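Local coordinates for putative DNA ligase-like protein Rv0938/MT0965 (Mycobacterium tuberculosis, PDB 2IRU), which probably works with Ku in non-homologous end joining of DNA double-strand breaks, its polymerase domain, the part held here, filling gaps before ligation, at residues M43-W57 against Q108-F120. Residues are numbered along the deposited sequence; the frame is centred on the assembly and turned at random.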
loop_
_atom_site.group_PDB
_atom_site.type_symbol
_atom_site.label_atom_id
_atom_site.label_comp_id
_atom_site.label_asym_id
_atom_site.label_seq_id
_atom_site.Cartn_x
_atom_site.Cartn_y
_atom_site.Cartn_z
ATOM N N MET A 43 3.313 7.025 -8.370
ATOM C CA MET A 43 3.518 6.305 -7.111
ATOM C C MET A 43 4.071 7.186 -5.979
ATOM O O MET A 43 3.698 7.030 -4.807
ATOM C CB MET A 43 4.443 5.078 -7.301
ATOM C CG MET A 43 4.466 4.169 -6.092
ATOM S SD MET A 43 5.461 2.709 -6.387
ATOM C CE MET A 43 5.273 1.842 -4.811
ATOM N N LEU A 44 4.958 8.108 -6.319
ATOM C CA LEU A 44 5.737 8.804 -5.278
ATOM C C LEU A 44 4.875 9.603 -4.280
ATOM O O LEU A 44 5.143 9.569 -3.056
ATOM C CB LEU A 44 6.834 9.647 -5.889
ATOM C CG LEU A 44 7.993 8.802 -6.410
ATOM C CD1 LEU A 44 8.855 9.781 -7.185
ATOM C CD2 LEU A 44 8.765 8.131 -5.303
ATOM N N GLY A 45 3.793 10.224 -4.770
ATOM C CA GLY A 45 2.971 11.119 -3.940
ATOM C C GLY A 45 2.340 10.349 -2.783
ATOM O O GLY A 45 2.040 10.912 -1.728
ATOM N N HIS A 46 2.127 9.055 -2.991
ATOM C CA HIS A 46 1.435 8.229 -1.977
ATOM C C HIS A 46 2.334 7.504 -0.978
ATOM O O HIS A 46 1.830 6.897 0.004
ATOM C CB HIS A 46 0.446 7.266 -2.654
ATOM C CG HIS A 46 -0.292 7.912 -3.780
ATOM N ND1 HIS A 46 -1.218 8.916 -3.582
ATOM C CD2 HIS A 46 -0.188 7.747 -5.115
ATOM C CE1 HIS A 46 -1.660 9.329 -4.760
ATOM N NE2 HIS A 46 -1.041 8.638 -5.705
ATOM N N ILE A 47 3.650 7.584 -1.233
ATOM C CA ILE A 47 4.661 7.069 -0.327
ATOM C C ILE A 47 5.595 8.161 0.226
ATOM O O ILE A 47 6.306 7.914 1.189
ATOM C CB ILE A 47 5.438 5.884 -0.924
ATOM C CG1 ILE A 47 6.251 6.326 -2.142
ATOM C CG2 ILE A 47 4.435 4.811 -1.407
ATOM C CD1 ILE A 47 7.107 5.145 -2.787
ATOM N N ALA A 48 5.541 9.361 -0.362
ATOM C CA ALA A 48 6.314 10.515 0.160
ATOM C C ALA A 48 6.076 10.697 1.664
ATOM O O ALA A 48 4.940 10.618 2.159
ATOM C CB ALA A 48 5.908 11.795 -0.562
ATOM N N GLY A 49 7.164 10.993 2.382
ATOM C CA GLY A 49 7.068 11.302 3.801
ATOM C C GLY A 49 6.809 10.095 4.696
ATOM O O GLY A 49 6.701 10.253 5.915
ATOM N N ARG A 50 6.720 8.893 4.106
ATOM C CA ARG A 50 6.369 7.698 4.896
ATOM C C ARG A 50 7.570 6.763 5.040
ATOM O O ARG A 50 8.345 6.620 4.076
ATOM C CB ARG A 50 5.240 6.938 4.211
ATOM C CG ARG A 50 4.028 7.845 4.037
ATOM C CD ARG A 50 2.810 7.138 3.377
ATOM N NE ARG A 50 1.924 8.221 2.956
ATOM C CZ ARG A 50 0.996 8.804 3.728
ATOM N NH1 ARG A 50 0.705 8.329 4.953
ATOM N NH2 ARG A 50 0.320 9.840 3.248
ATOM N N PRO A 51 7.707 6.083 6.211
ATOM C CA PRO A 51 8.752 5.063 6.334
ATOM C C PRO A 51 8.407 3.897 5.413
ATOM O O PRO A 51 7.295 3.367 5.484
ATOM C CB PRO A 51 8.666 4.615 7.803
ATOM C CG PRO A 51 7.173 4.919 8.234
ATOM C CD PRO A 51 6.832 6.162 7.405
ATOM N N ALA A 52 9.363 3.505 4.576
ATOM C CA ALA A 52 9.130 2.427 3.590
ATOM C C ALA A 52 9.653 1.093 4.114
ATOM O O ALA A 52 10.887 0.915 4.238
ATOM C CB ALA A 52 9.798 2.748 2.259
ATOM N N THR A 53 8.720 0.189 4.414
ATOM C CA THR A 53 9.064 -1.237 4.670
ATOM C C THR A 53 9.205 -1.966 3.341
ATOM O O THR A 53 8.342 -1.825 2.491
ATOM C CB THR A 53 8.000 -1.893 5.578
ATOM O OG1 THR A 53 8.087 -1.300 6.872
ATOM C CG2 THR A 53 8.227 -3.403 5.717
ATOM N N ARG A 54 10.295 -2.718 3.167
ATOM C CA ARG A 54 10.504 -3.521 1.932
ATOM C C ARG A 54 10.182 -4.984 2.186
ATOM O O ARG A 54 10.428 -5.466 3.290
ATOM C CB ARG A 54 11.986 -3.428 1.456
ATOM C CG ARG A 54 12.393 -2.051 0.863
ATOM C CD ARG A 54 12.631 -1.003 1.927
ATOM N NE ARG A 54 13.897 -1.306 2.605
ATOM C CZ ARG A 54 14.189 -1.053 3.883
ATOM N NH1 ARG A 54 13.321 -0.426 4.694
ATOM N NH2 ARG A 54 15.415 -1.393 4.331
ATOM N N LYS A 55 9.656 -5.691 1.189
ATOM C CA LYS A 55 9.741 -7.138 1.245
ATOM C C LYS A 55 10.555 -7.554 0.003
ATOM O O LYS A 55 10.216 -7.167 -1.135
ATOM C CB LYS A 55 8.384 -7.825 1.364
ATOM C CG LYS A 55 8.601 -9.319 1.768
ATOM C CD LYS A 55 7.316 -10.029 2.210
ATOM C CE LYS A 55 7.645 -11.505 2.491
ATOM N NZ LYS A 55 6.358 -12.254 2.808
ATOM N N ARG A 56 11.643 -8.304 0.252
ATOM C CA ARG A 56 12.592 -8.641 -0.780
ATOM C C ARG A 56 12.582 -10.103 -1.119
ATOM O O ARG A 56 12.524 -10.950 -0.220
ATOM C CB ARG A 56 14.046 -8.250 -0.379
ATOM C CG ARG A 56 14.188 -6.740 -0.215
ATOM C CD ARG A 56 15.538 -6.273 0.346
ATOM N NE ARG A 56 16.649 -6.651 -0.539
ATOM C CZ ARG A 56 17.932 -6.619 -0.167
ATOM N NH1 ARG A 56 18.283 -6.236 1.073
ATOM N NH2 ARG A 56 18.871 -6.957 -1.052
ATOM N N TRP A 57 12.669 -10.386 -2.415
ATOM C CA TRP A 57 12.857 -11.744 -2.932
ATOM C C TRP A 57 14.158 -11.797 -3.791
ATOM O O TRP A 57 14.073 -11.757 -5.019
ATOM C CB TRP A 57 11.658 -12.127 -3.820
ATOM C CG TRP A 57 10.387 -12.471 -3.083
ATOM C CD1 TRP A 57 9.910 -13.749 -2.859
ATOM C CD2 TRP A 57 9.397 -11.575 -2.535
ATOM N NE1 TRP A 57 8.704 -13.699 -2.185
ATOM C CE2 TRP A 57 8.371 -12.384 -1.971
ATOM C CE3 TRP A 57 9.288 -10.180 -2.446
ATOM C CZ2 TRP A 57 7.239 -11.843 -1.351
ATOM C CZ3 TRP A 57 8.170 -9.631 -1.825
ATOM C CH2 TRP A 57 7.154 -10.468 -1.271
ATOM N N GLN A 108 17.126 -3.773 -5.461
ATOM C CA GLN A 108 17.099 -4.527 -4.194
ATOM C C GLN A 108 16.250 -5.827 -4.311
ATOM O O GLN A 108 16.230 -6.649 -3.360
ATOM C CB GLN A 108 16.496 -3.627 -3.068
ATOM C CG GLN A 108 17.443 -2.535 -2.520
ATOM C CD GLN A 108 18.430 -3.139 -1.547
ATOM O OE1 GLN A 108 19.616 -3.394 -1.897
ATOM N NE2 GLN A 108 17.934 -3.483 -0.382
ATOM N N ALA A 109 15.526 -5.998 -5.424
ATOM C CA ALA A 109 14.490 -7.067 -5.526
ATOM C C ALA A 109 13.433 -6.886 -4.412
ATOM O O ALA A 109 12.805 -7.848 -3.935
ATOM C CB ALA A 109 15.127 -8.480 -5.485
ATOM N N ALA A 110 13.264 -5.632 -3.985
ATOM C CA ALA A 110 12.180 -5.294 -3.019
ATOM C C ALA A 110 10.897 -5.185 -3.860
ATOM O O ALA A 110 10.467 -4.063 -4.257
ATOM C CB ALA A 110 12.487 -3.985 -2.252
ATOM N N LEU A 111 10.313 -6.350 -4.184
ATOM C CA LEU A 111 9.106 -6.353 -5.038
ATOM C C LEU A 111 8.027 -5.533 -4.377
ATOM O O LEU A 111 7.266 -4.828 -5.057
ATOM C CB LEU A 111 8.610 -7.804 -5.280
ATOM C CG LEU A 111 9.680 -8.719 -5.884
ATOM C CD1 LEU A 111 9.064 -10.121 -6.118
ATOM C CD2 LEU A 111 10.301 -8.095 -7.192
ATOM N N GLU A 112 7.962 -5.624 -3.052
ATOM C CA GLU A 112 6.903 -4.932 -2.279
ATOM C C GLU A 112 7.418 -3.744 -1.487
ATOM O O GLU A 112 8.462 -3.829 -0.805
ATOM C CB GLU A 112 6.214 -5.908 -1.341
ATOM C CG GLU A 112 5.462 -6.990 -2.131
ATOM C CD GLU A 112 4.548 -7.865 -1.282
ATOM O OE1 GLU A 112 4.598 -7.768 -0.046
ATOM O OE2 GLU A 112 3.827 -8.715 -1.874
ATOM N N VAL A 113 6.683 -2.643 -1.609
ATOM C CA VAL A 113 6.870 -1.461 -0.726
ATOM C C VAL A 113 5.609 -1.327 0.144
ATOM O O VAL A 113 4.504 -1.297 -0.395
ATOM C CB VAL A 113 7.092 -0.185 -1.562
ATOM C CG1 VAL A 113 7.248 1.069 -0.681
ATOM C CG2 VAL A 113 8.297 -0.401 -2.476
ATOM N N HIS A 114 5.787 -1.255 1.460
ATOM C CA HIS A 114 4.681 -1.110 2.415
ATOM C C HIS A 114 4.878 0.185 3.182
ATOM O O HIS A 114 6.022 0.512 3.555
ATOM C CB HIS A 114 4.703 -2.269 3.411
ATOM C CG HIS A 114 4.488 -3.619 2.792
ATOM N ND1 HIS A 114 3.399 -4.408 3.092
ATOM C CD2 HIS A 114 5.242 -4.331 1.917
ATOM C CE1 HIS A 114 3.485 -5.546 2.419
ATOM N NE2 HIS A 114 4.607 -5.537 1.717
ATOM N N VAL A 115 3.800 0.949 3.381
ATOM C CA VAL A 115 3.904 2.216 4.134
ATOM C C VAL A 115 2.709 2.355 5.118
ATOM O O VAL A 115 1.606 1.798 4.878
ATOM C CB VAL A 115 3.930 3.476 3.195
ATOM C CG1 VAL A 115 5.250 3.526 2.363
ATOM C CG2 VAL A 115 2.664 3.528 2.283
ATOM N N PRO A 116 2.920 3.096 6.226
ATOM C CA PRO A 116 1.776 3.392 7.117
ATOM C C PRO A 116 0.995 4.601 6.621
ATOM O O PRO A 116 1.356 5.174 5.586
ATOM C CB PRO A 116 2.469 3.674 8.455
ATOM C CG PRO A 116 3.792 4.430 8.011
ATOM C CD PRO A 116 4.198 3.656 6.715
ATOM N N GLN A 117 -0.065 4.975 7.355
ATOM C CA GLN A 117 -1.011 6.007 6.901
ATOM C C GLN A 117 -0.669 7.391 7.460
ATOM O O GLN A 117 -1.421 8.347 7.253
ATOM C CB GLN A 117 -2.472 5.603 7.264
ATOM C CG GLN A 117 -2.789 4.165 6.869
ATOM C CD GLN A 117 -2.352 3.845 5.415
ATOM O OE1 GLN A 117 -2.732 4.575 4.469
ATOM N NE2 GLN A 117 -1.533 2.776 5.238
ATOM N N TRP A 118 0.454 7.451 8.162
ATOM C CA TRP A 118 1.019 8.708 8.663
ATOM C C TRP A 118 2.292 9.101 7.915
ATOM O O TRP A 118 2.955 8.257 7.298
ATOM C CB TRP A 118 1.259 8.648 10.177
ATOM C CG TRP A 118 2.160 7.513 10.615
ATOM C CD1 TRP A 118 1.749 6.280 11.076
ATOM C CD2 TRP A 118 3.598 7.510 10.675
ATOM N NE1 TRP A 118 2.835 5.517 11.418
ATOM C CE2 TRP A 118 3.984 6.246 11.194
ATOM C CE3 TRP A 118 4.602 8.454 10.360
ATOM C CZ2 TRP A 118 5.329 5.891 11.385
ATOM C CZ3 TRP A 118 5.944 8.089 10.544
ATOM C CH2 TRP A 118 6.284 6.807 11.033
ATOM N N ARG A 119 2.611 10.391 7.966
ATOM C CA ARG A 119 3.900 10.897 7.459
ATOM C C ARG A 119 4.777 11.490 8.555
ATOM O O ARG A 119 4.272 12.025 9.566
ATOM C CB ARG A 119 3.670 11.979 6.419
ATOM C CG ARG A 119 3.020 11.491 5.147
ATOM C CD ARG A 119 2.576 12.664 4.312
ATOM N NE ARG A 119 3.691 13.382 3.726
ATOM C CZ ARG A 119 3.760 13.679 2.432
ATOM N NH1 ARG A 119 2.752 13.330 1.631
ATOM N NH2 ARG A 119 4.808 14.326 1.943
ATOM N N PHE A 120 6.084 11.377 8.369
ATOM C CA PHE A 120 7.030 12.186 9.154
ATOM C C PHE A 120 6.773 13.682 8.985
ATOM O O PHE A 120 6.387 14.160 7.896
ATOM C CB PHE A 120 8.455 11.872 8.723
ATOM C CG PHE A 120 8.911 10.515 9.128
ATOM C CD1 PHE A 120 9.282 10.250 10.440
ATOM C CD2 PHE A 120 8.995 9.503 8.179
ATOM C CE1 PHE A 120 9.700 8.979 10.820
ATOM C CE2 PHE A 120 9.433 8.210 8.549
ATOM C CZ PHE A 120 9.781 7.946 9.834
HETATM O O HOH W 1 2.498 13.583 -1.373
HETATM O O HOH W 2 15.989 -2.928 1.544
HETATM O O HOH W 3 21.431 -5.575 -0.901
#
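P51 packs its ring against P116, W118 and F120, beside the antiparallel pair of strands 53-56 and 112-115, the two central strands of a four-stranded sheet in the primase-polymerase domain. Its CG presses on P116 CG at 3.4 Å, tighter than usual for two carbons, and its CD lies over the six-membered ring of W118 in a CH-pi contact, 4.1 Å from the centroid. The F120 ring meets the same CD obliquely through CE2. In the strand pair, T53 and H114 form a hydrogen-bonded pair, their N and O atoms bonded both ways; at K55 a classic beta bulge places L111 and E112 opposite one residue. M43 CE and A52 CB reach V113 on one face. On the other, K55 and E112 lie side by side, and H114 NE2 donates to E112 OE1 at 2.8 Å, on the anti side of the carboxylate and close to the imidazole plane. This bond would help hold the ring's rotation, while R247 holds E112 OE2 in a salt bridge; K55, H114 and R247 probably bind the polymerase substrate. W57 turns its ring edge to that carboxylate and packs CE3 on L111 CD1 at 3.7 Å. At the polar edge, beside P116, R50 stretches from CG to NE, bringing NH1 to P116 O, while NH2 is held by T135 and D291. R56 NE bonds Q108 O at 2.9 Å, and its NH1 pairs with E68. Over one face of the R56 guanidinium, whose plane makes 40° with the Q108 amide, Q108 NE2 sits 3.0 Å above its centre.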